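Local structure of peptidase M16 inactive domain family protein (Pseudomonas fluorescens, 3GWB) at residues 153-156 with 157-161; 89-93 with 94-98; 68-71 with 72-76. The protein is of unknown specific function but, as a peptidase M16 inactive-domain protein, is probably linked to metal-dependent hydrolase activity. All blocks are in the same frame, centred on the assembly; numbering follows the deposited sequence.

Contact 1: residues 153-156 with 157-161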
ATOM      1  N   LEU A 153      -9.855  -2.406  17.999  1.00 24.10           N
ATOM      2  CA  LEU A 153     -10.198  -3.781  18.359  1.00 24.46           C
ATOM      3  C   LEU A 153     -11.123  -3.812  19.570  1.00 24.27           C
ATOM      4  O   LEU A 153     -12.118  -4.536  19.582  1.00 21.63           O
ATOM      5  CB  LEU A 153      -8.934  -4.595  18.665  1.00 25.37           C
ATOM      6  CG  LEU A 153      -7.958  -4.816  17.506  1.00 27.28           C
ATOM      7  CD1 LEU A 153      -6.826  -5.719  17.965  1.00 28.62           C
ATOM      8  CD2 LEU A 153      -8.687  -5.446  16.323  1.00 28.54           C
ATOM      9  N   GLU A 154     -10.786  -3.020  20.589  1.00 23.94           N
ATOM     10  CA  GLU A 154     -11.587  -2.942  21.809  1.00 23.99           C
ATOM     11  C   GLU A 154     -12.955  -2.320  21.530  1.00 22.09           C
ATOM     12  O   GLU A 154     -13.966  -2.771  22.066  1.00 22.27           O
ATOM     13  CB  GLU A 154     -10.849  -2.116  22.870  1.00 27.35           C
ATOM     14  CG  GLU A 154     -11.654  -1.786  24.129  1.00 30.42           C
ATOM     15  CD  GLU A 154     -12.083  -3.019  24.908  1.00 33.97           C
ATOM     16  OE1 GLU A 154     -11.368  -4.043  24.850  1.00 35.70           O
ATOM     17  OE2 GLU A 154     -13.127  -2.957  25.596  1.00 35.63           O
ATOM     18  N   LEU A 155     -12.982  -1.285  20.694  1.00 20.89           N
ATOM     19  CA  LEU A 155     -14.237  -0.615  20.363  1.00 20.27           C
ATOM     20  C   LEU A 155     -15.197  -1.574  19.664  1.00 19.29           C
ATOM     21  O   LEU A 155     -16.395  -1.590  19.954  1.00 18.29           O
ATOM     22  CB  LEU A 155     -13.970   0.608  19.478  1.00 20.94           C
ATOM     23  CG  LEU A 155     -15.187   1.440  19.058  1.00 23.32           C
ATOM     24  CD1 LEU A 155     -15.989   1.844  20.280  1.00 23.94           C
ATOM     25  CD2 LEU A 155     -14.723   2.675  18.296  1.00 23.48           C
HETATM   26  N   MSE A 156     -14.674  -2.377  18.743  1.00 19.02           N
HETATM   27  CA  MSE A 156     -15.510  -3.336  18.035  1.00 20.50           C
HETATM   28  C   MSE A 156     -16.028  -4.412  18.988  1.00 19.42           C
HETATM   29  O   MSE A 156     -17.094  -4.975  18.763  1.00 21.91           O
HETATM   30  CB  MSE A 156     -14.744  -3.971  16.868  1.00 19.12           C
HETATM   31  CG  MSE A 156     -14.566  -3.044  15.660  1.00 18.49           C
HETATM   32 SE   MSE A 156     -16.134  -2.466  14.929  1.00 16.87          SE
HETATM   33  CE  MSE A 156     -16.526  -3.826  13.814  1.00 19.20           C
ATOM     34  N   LYS A 157     -15.285  -4.691  20.054  1.00 19.63           N
ATOM     35  CA  LYS A 157     -15.719  -5.688  21.033  1.00 19.58           C
ATOM     36  C   LYS A 157     -16.902  -5.162  21.844  1.00 19.50           C
ATOM     37  O   LYS A 157     -17.886  -5.873  22.060  1.00 21.37           O
ATOM     38  CB  LYS A 157     -14.584  -6.035  21.999  1.00 21.75           C
ATOM     39  CG  LYS A 157     -13.361  -6.676  21.355  1.00 27.14           C
ATOM     40  CD  LYS A 157     -12.279  -6.966  22.399  1.00 30.54           C
ATOM     41  CE  LYS A 157     -10.997  -7.452  21.747  1.00 32.43           C
ATOM     42  NZ  LYS A 157      -9.900  -7.617  22.740  1.00 34.17           N
ATOM     43  N   ARG A 158     -16.792  -3.919  22.303  1.00 18.40           N
ATOM     44  CA  ARG A 158     -17.843  -3.288  23.098  1.00 18.89           C
ATOM     45  C   ARG A 158     -19.114  -3.076  22.283  1.00 18.28           C
ATOM     46  O   ARG A 158     -20.226  -3.192  22.794  1.00 18.97           O
ATOM     47  CB  ARG A 158     -17.349  -1.942  23.640  1.00 18.23           C
ATOM     48  CG  ARG A 158     -16.340  -2.054  24.780  1.00 22.68           C
ATOM     49  CD  ARG A 158     -15.571  -0.756  24.966  1.00 25.99           C
ATOM     50  NE  ARG A 158     -14.634  -0.830  26.084  1.00 28.56           N
ATOM     51  CZ  ARG A 158     -14.959  -0.579  27.347  1.00 27.53           C
ATOM     52  NH1 ARG A 158     -16.201  -0.231  27.653  1.00 28.08           N
ATOM     53  NH2 ARG A 158     -14.049  -0.690  28.307  1.00 26.77           N
ATOM     54  N   LEU A 159     -18.934  -2.782  21.001  1.00 17.54           N
ATOM     55  CA  LEU A 159     -20.042  -2.525  20.091  1.00 15.17           C
ATOM     56  C   LEU A 159     -20.848  -3.770  19.711  1.00 16.23           C
ATOM     57  O   LEU A 159     -22.081  -3.742  19.708  1.00 14.86           O
ATOM     58  CB  LEU A 159     -19.499  -1.879  18.812  1.00 15.96           C
ATOM     59  CG  LEU A 159     -20.130  -0.603  18.253  1.00 16.87           C
ATOM     60  CD1 LEU A 159     -19.970   0.526  19.251  1.00 16.38           C
ATOM     61  CD2 LEU A 159     -19.448  -0.234  16.934  1.00 16.71           C
ATOM     62  N   TYR A 160     -20.149  -4.856  19.392  1.00 15.24           N
ATOM     63  CA  TYR A 160     -20.802  -6.094  18.956  1.00 15.20           C
ATOM     64  C   TYR A 160     -20.846  -7.287  19.920  1.00 15.61           C
ATOM     65  O   TYR A 160     -21.513  -8.281  19.636  1.00 17.70           O
ATOM     66  CB  TYR A 160     -20.163  -6.539  17.642  1.00 14.91           C
ATOM     67  CG  TYR A 160     -20.489  -5.637  16.478  1.00 14.43           C
ATOM     68  CD1 TYR A 160     -21.702  -5.756  15.807  1.00 15.20           C
ATOM     69  CD2 TYR A 160     -19.591  -4.660  16.049  1.00 13.35           C
ATOM     70  CE1 TYR A 160     -22.022  -4.931  14.733  1.00 15.24           C
ATOM     71  CE2 TYR A 160     -19.905  -3.821  14.965  1.00 14.47           C
ATOM     72  CZ  TYR A 160     -21.125  -3.969  14.316  1.00 14.21           C
ATOM     73  OH  TYR A 160     -21.460  -3.162  13.252  1.00 16.25           O
ATOM     74  N   GLY A 161     -20.137  -7.211  21.039  1.00 17.16           N
ATOM     75  CA  GLY A 161     -20.158  -8.321  21.984  1.00 19.51           C
ATOM     76  C   GLY A 161     -19.813  -9.680  21.384  1.00 20.11           C
ATOM     77  O   GLY A 161     -18.685  -9.896  20.935  1.00 19.54           O
TER
HETATM   78  O   HOH W   1      -9.436  -4.964  23.340  1.00 37.86           O

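Contact 2: residues 89-93 with 94-98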
ATOM      1  N   GLY A  89      -9.058 -10.064  -1.279  1.00 13.23           N
ATOM      2  CA  GLY A  89      -9.201  -9.410   0.004  1.00 12.69           C
ATOM      3  C   GLY A  89     -10.364 -10.013   0.765  1.00 10.23           C
ATOM      4  O   GLY A  89     -11.359 -10.411   0.165  1.00  9.39           O
ATOM      5  N   ALA A  90     -10.228 -10.093   2.084  1.00 11.41           N
ATOM      6  CA  ALA A  90     -11.277 -10.637   2.934  1.00 13.32           C
ATOM      7  C   ALA A  90     -11.600  -9.588   3.995  1.00 14.51           C
ATOM      8  O   ALA A  90     -10.705  -8.908   4.503  1.00 15.12           O
ATOM      9  CB  ALA A  90     -10.811 -11.944   3.583  1.00 12.82           C
ATOM     10  N   TYR A  91     -12.883  -9.461   4.314  1.00 14.92           N
ATOM     11  CA  TYR A  91     -13.348  -8.478   5.282  1.00 17.97           C
ATOM     12  C   TYR A  91     -14.280  -9.117   6.302  1.00 16.61           C
ATOM     13  O   TYR A  91     -14.160 -10.302   6.595  1.00 17.95           O
ATOM     14  CB  TYR A  91     -14.051  -7.355   4.518  1.00 22.72           C
ATOM     15  CG  TYR A  91     -13.202  -6.870   3.364  1.00 30.92           C
ATOM     16  CD1 TYR A  91     -12.065  -6.096   3.594  1.00 31.94           C
ATOM     17  CD2 TYR A  91     -13.476  -7.264   2.055  1.00 32.11           C
ATOM     18  CE1 TYR A  91     -11.217  -5.729   2.553  1.00 33.71           C
ATOM     19  CE2 TYR A  91     -12.634  -6.904   1.002  1.00 34.11           C
ATOM     20  CZ  TYR A  91     -11.506  -6.138   1.259  1.00 34.56           C
ATOM     21  OH  TYR A  91     -10.657  -5.786   0.236  1.00 39.04           O
ATOM     22  N   LYS A  92     -15.208  -8.331   6.839  1.00 16.88           N
ATOM     23  CA  LYS A  92     -16.150  -8.824   7.834  1.00 17.16           C
ATOM     24  C   LYS A  92     -17.250  -9.682   7.225  1.00 17.91           C
ATOM     25  O   LYS A  92     -17.469 -10.807   7.660  1.00 17.41           O
ATOM     26  CB  LYS A  92     -16.796  -7.653   8.585  1.00 17.10           C
ATOM     27  CG  LYS A  92     -15.847  -6.823   9.426  1.00 17.48           C
ATOM     28  CD  LYS A  92     -15.451  -7.549  10.684  1.00 17.42           C
ATOM     29  CE  LYS A  92     -14.735  -6.621  11.655  1.00 18.01           C
ATOM     30  NZ  LYS A  92     -14.497  -7.302  12.952  1.00 20.15           N
ATOM     31  N   ASP A  93     -17.953  -9.158   6.226  1.00 17.65           N
ATOM     32  CA  ASP A  93     -19.031  -9.937   5.630  1.00 20.81           C
ATOM     33  C   ASP A  93     -18.796 -10.443   4.211  1.00 19.20           C
ATOM     34  O   ASP A  93     -19.626 -11.163   3.669  1.00 22.14           O
ATOM     35  CB  ASP A  93     -20.374  -9.176   5.733  1.00 23.28           C
ATOM     36  CG  ASP A  93     -20.336  -7.808   5.085  1.00 26.05           C
ATOM     37  OD1 ASP A  93     -19.236  -7.344   4.717  1.00 26.08           O
ATOM     38  OD2 ASP A  93     -21.418  -7.187   4.951  1.00 26.43           O
HETATM   39  N   MSE A  94     -17.666 -10.093   3.607  1.00 17.01           N
HETATM   40  CA  MSE A  94     -17.373 -10.573   2.263  1.00 15.54           C
HETATM   41  C   MSE A  94     -15.890 -10.861   2.054  1.00 14.29           C
HETATM   42  O   MSE A  94     -15.042 -10.450   2.846  1.00 13.66           O
HETATM   43  CB  MSE A  94     -17.858  -9.573   1.194  1.00 17.72           C
HETATM   44  CG  MSE A  94     -17.310  -8.148   1.314  1.00 21.25           C
HETATM   45 SE   MSE A  94     -17.608  -7.115  -0.165  1.00 23.64          SE
HETATM   46  CE  MSE A  94     -19.355  -6.785  -0.032  1.00 20.35           C
ATOM     47  N   ALA A  95     -15.605 -11.604   0.993  1.00 12.39           N
ATOM     48  CA  ALA A  95     -14.247 -11.953   0.595  1.00 12.68           C
ATOM     49  C   ALA A  95     -14.279 -11.798  -0.918  1.00 11.96           C
ATOM     50  O   ALA A  95     -15.270 -12.152  -1.563  1.00 12.62           O
ATOM     51  CB  ALA A  95     -13.915 -13.393   0.980  1.00 12.10           C
ATOM     52  N   VAL A  96     -13.202 -11.275  -1.488  1.00 10.61           N
ATOM     53  CA  VAL A  96     -13.182 -11.050  -2.922  1.00 11.34           C
ATOM     54  C   VAL A  96     -11.977 -11.618  -3.651  1.00 10.69           C
ATOM     55  O   VAL A  96     -10.914 -11.844  -3.068  1.00  8.75           O
ATOM     56  CB  VAL A  96     -13.250  -9.530  -3.230  1.00 13.66           C
ATOM     57  CG1 VAL A  96     -14.370  -8.877  -2.409  1.00 15.53           C
ATOM     58  CG2 VAL A  96     -11.921  -8.868  -2.905  1.00 15.59           C
ATOM     59  N   ALA A  97     -12.189 -11.872  -4.935  1.00  7.71           N
ATOM     60  CA  ALA A  97     -11.162 -12.352  -5.837  1.00  6.83           C
ATOM     61  C   ALA A  97     -11.499 -11.583  -7.109  1.00  7.48           C
ATOM     62  O   ALA A  97     -12.653 -11.588  -7.563  1.00  5.49           O
ATOM     63  CB  ALA A  97     -11.279 -13.837  -6.055  1.00  7.34           C
ATOM     64  N   SER A  98     -10.505 -10.906  -7.671  1.00  5.24           N
ATOM     65  CA  SER A  98     -10.731 -10.102  -8.864  1.00 10.02           C
ATOM     66  C   SER A  98      -9.664 -10.283  -9.931  1.00 12.10           C
ATOM     67  O   SER A  98      -8.535 -10.690  -9.648  1.00 11.76           O
ATOM     68  CB  SER A  98     -10.815  -8.615  -8.492  1.00 10.44           C
ATOM     69  OG  SER A  98      -9.604  -8.143  -7.918  1.00 12.68           O
TER

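Contact 3: residues 68-71 with 72-76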
ATOM      1  N   ALA A  68      -2.817 -26.935  -8.981  1.00 16.08           N
ATOM      2  CA  ALA A  68      -2.209 -28.167  -9.475  1.00 17.63           C
ATOM      3  C   ALA A  68      -0.991 -27.912 -10.364  1.00 16.44           C
ATOM      4  O   ALA A  68      -1.103 -27.300 -11.429  1.00 16.47           O
ATOM      5  CB  ALA A  68      -3.249 -28.991 -10.242  1.00 16.54           C
ATOM      6  N   GLY A  69       0.170 -28.376  -9.908  1.00 16.86           N
ATOM      7  CA  GLY A  69       1.398 -28.227 -10.675  1.00 16.70           C
ATOM      8  C   GLY A  69       2.013 -26.842 -10.777  1.00 19.16           C
ATOM      9  O   GLY A  69       2.962 -26.650 -11.541  1.00 19.03           O
ATOM     10  N   LYS A  70       1.498 -25.879 -10.015  1.00 19.30           N
ATOM     11  CA  LYS A  70       2.019 -24.509 -10.053  1.00 19.44           C
ATOM     12  C   LYS A  70       2.157 -23.893  -8.661  1.00 18.32           C
ATOM     13  O   LYS A  70       1.250 -24.003  -7.836  1.00 16.45           O
ATOM     14  CB  LYS A  70       1.094 -23.611 -10.870  1.00 20.53           C
ATOM     15  CG  LYS A  70       1.088 -23.838 -12.355  1.00 24.48           C
ATOM     16  CD  LYS A  70       0.165 -22.811 -13.005  1.00 27.04           C
ATOM     17  CE  LYS A  70       0.337 -22.767 -14.508  1.00 29.73           C
ATOM     18  NZ  LYS A  70       0.088 -24.098 -15.121  1.00 33.14           N
ATOM     19  N   ASP A  71       3.281 -23.227  -8.412  1.00 18.00           N
ATOM     20  CA  ASP A  71       3.508 -22.580  -7.124  1.00 19.07           C
ATOM     21  C   ASP A  71       3.155 -21.087  -7.213  1.00 17.70           C
ATOM     22  O   ASP A  71       2.770 -20.596  -8.277  1.00 17.44           O
ATOM     23  CB  ASP A  71       4.968 -22.756  -6.695  1.00 21.26           C
ATOM     24  CG  ASP A  71       5.891 -21.725  -7.318  1.00 25.20           C
ATOM     25  OD1 ASP A  71       5.828 -21.512  -8.548  1.00 24.33           O
ATOM     26  OD2 ASP A  71       6.692 -21.124  -6.568  1.00 27.50           O
ATOM     27  N   VAL A  72       3.293 -20.379  -6.096  1.00 17.33           N
ATOM     28  CA  VAL A  72       2.973 -18.956  -6.018  1.00 17.83           C
ATOM     29  C   VAL A  72       3.624 -18.108  -7.105  1.00 17.54           C
ATOM     30  O   VAL A  72       2.948 -17.309  -7.756  1.00 17.43           O
ATOM     31  CB  VAL A  72       3.334 -18.371  -4.621  1.00 18.02           C
ATOM     32  CG1 VAL A  72       4.835 -18.479  -4.356  1.00 18.42           C
ATOM     33  CG2 VAL A  72       2.877 -16.927  -4.534  1.00 17.27           C
ATOM     34  N   GLY A  73       4.924 -18.285  -7.316  1.00 16.95           N
ATOM     35  CA  GLY A  73       5.609 -17.512  -8.339  1.00 15.43           C
ATOM     36  C   GLY A  73       5.139 -17.831  -9.746  1.00 15.58           C
ATOM     37  O   GLY A  73       5.065 -16.947 -10.596  1.00 14.51           O
ATOM     38  N   ALA A  74       4.823 -19.097  -9.998  1.00 15.43           N
ATOM     39  CA  ALA A  74       4.362 -19.526 -11.314  1.00 14.82           C
ATOM     40  C   ALA A  74       3.017 -18.877 -11.647  1.00 14.71           C
ATOM     41  O   ALA A  74       2.800 -18.406 -12.767  1.00 12.15           O
ATOM     42  CB  ALA A  74       4.236 -21.039 -11.353  1.00 16.70           C
ATOM     43  N   ILE A  75       2.115 -18.854 -10.673  1.00 13.38           N
ATOM     44  CA  ILE A  75       0.802 -18.253 -10.878  1.00 12.21           C
ATOM     45  C   ILE A  75       0.955 -16.753 -11.155  1.00 11.27           C
ATOM     46  O   ILE A  75       0.347 -16.211 -12.081  1.00 12.76           O
ATOM     47  CB  ILE A  75      -0.083 -18.478  -9.636  1.00 11.04           C
ATOM     48  CG1 ILE A  75      -0.355 -19.974  -9.469  1.00 12.38           C
ATOM     49  CG2 ILE A  75      -1.399 -17.697  -9.762  1.00 10.71           C
ATOM     50  CD1 ILE A  75      -1.002 -20.334  -8.136  1.00 10.47           C
ATOM     51  N   ALA A  76       1.792 -16.090 -10.367  1.00 12.98           N
ATOM     52  CA  ALA A  76       2.014 -14.660 -10.535  1.00 15.31           C
ATOM     53  C   ALA A  76       2.544 -14.315 -11.929  1.00 17.04           C
ATOM     54  O   ALA A  76       2.068 -13.375 -12.569  1.00 16.27           O
ATOM     55  CB  ALA A  76       2.980 -14.169  -9.478  1.00 16.58           C
TER

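Contact 1: residues 153-156 with 157-161
The Tyr160 ring receives Met156, one helical turn earlier, at its edge: the selenium SE lies 5.2 Å from the centre of the Tyr160 ring and 82° off the ring normal, a Met-aromatic contact. Met156 CE comes to 3.6 Å from Tyr160 CE2. The chain of this selenomethionine bends at both chi2 and chi3, which lays it alongside the tyrosine, the two side chains pointing the same way. In the plane of the ring, again at its edge, stands the carbonyl O of Met156, which also accepts the backbone N-H of Tyr160. The second flat group, the Arg158 guanidinium, has Glu154 CG at its edge, while the carboxylate comes in obliquely, its plane turned 70° from the guanidinium. Glu154 OE2 forms a salt bridge with Arg158 NE at 2.7 Å, although the N-H is bent enough to make the hydrogen bond weak. Glu154 OE1 serves a different partner: a water 2.6 Å from Glu154 OE1 donates to it and accepts from Lys157 NZ, the water lying 2.8 Å from Lys157 NZ. A leucine in place of Arg158 would probably leave Glu154 OE2 without its charged mate and the carboxylate freer to turn. On the buried side Leu155 and Leu159 pack against strands 249-257 and 414-419, and Tyr160 OH bonds to Arg309 O. The i to i+3 and i to i+4 spacings are those of an alpha-helix, and helix 147-160 is amphipathic here, with polar bridges on one flank and an apolar face against a sheet.

Contact 2: residues 89-93 with 94-98
With chi1 at -49°, Tyr91 places CG beside its backbone N, and the ring reaches Met94 and Val96, while Met94 has CG wedged between its backbone N and carbonyl carbon (chi1 56°). The two side chains meet at a slant, Tyr91 CD2 resting 4.0 Å from Met94 CG. Farther along the ring, Val96 CG1 approaches the edge near the ring plane, 4.3 Å from Tyr91 CE2. On the other face of the hairpin Ala90 CB and Ala95 CB touch at 4.3 Å, and both methyls pack on helix 55-62. Beneath these contacts the backbone fixes the register. Gly89 and Val96 form the hydrogen-bonded pair: Val96 N gives a short, straight bond of 2.6 Å to Gly89 O, whereas Gly89 N reaches Val96 O from above the carbonyl plane. At the mouth of the turn, Tyr91 N donates to Met94 O over 2.8 Å, almost in line with the carbonyl. The Tyr91 hydroxyl lies where a side chain on Gly89 would be, so the glycine makes room for it. Beyond the hairpin, Lys92 NZ bonds to Tyr165 O and His167 O, and Asp93 OD2 to Gln307 N and Tyr378 OH, tying the turn to distant loops. Together these features describe an antiparallel beta-hairpin, strands 85-90 and 95-102, at one margin of a mixed sheet.

Contact 3: residues 68-71 with 72-76
Asp71 grips the first turn of helix 72-80 with both carboxylate oxygens. Asp71 OD1 takes the N-H of Ala74 at 3.0 Å, the donor standing above the carboxylate plane, 47° out of it. Asp71 OD2 accepts from Gly73 N as well, but weakly, at 3.4 Å. The methyl of Ala74 comes close to the same group, its CB 3.3 Å from Asp71 OD1. What directs the carboxylate over the turn is the chi1 of Asp71, 83°, which sets CG between the backbone N and the carbonyl carbon. The backbone carbonyl of the same residue opens the helical pattern: Ile75 N donates to Asp71 O over 3.0 Å, nearly head-on, and Ile75 CG1 lies 3.4 Å from that oxygen. One step back, Lys70 brings its CB against the helix, 4.1 Å from Ala74 CB and 4.2 Å from Ile75 CG1, whereas the rest of its chain leads off from the helix. Gly69, at positive phi, turns the chain just ahead of Lys70 and Asp71. The negative carboxylate also faces the N-terminal end of the helix, where it would be expected to interact favourably with the helix dipole. Side-chain acceptance of the first-turn N-H groups defines an aspartate N-cap, here at the surface where a weakly bonded strand at about residues 70-71 gives way to a helix.

In the fold
Along the chain come contact 3, contact 2 and contact 1, in series. Contact 3 starts helix 72-80, followed in the chain by strand 85-90 of contact 2; their centres are about 22 Å apart, their nearest atoms about 10 Å. Contact 2 belongs to the six-stranded mixed sheet; contact 1, on helix 147-160, packs against the five-stranded one. The centres of contacts 1 and 2 are about 21 Å apart, yet they touch where Met156 CE lies 4.0 Å from Lys92 CE. Contact 3 stands at the surface, about 39 Å from contact 1 between centres. The hairpin turn thus packs on the helix lying against the second sheet, one point where the two sheet-containing parts meet.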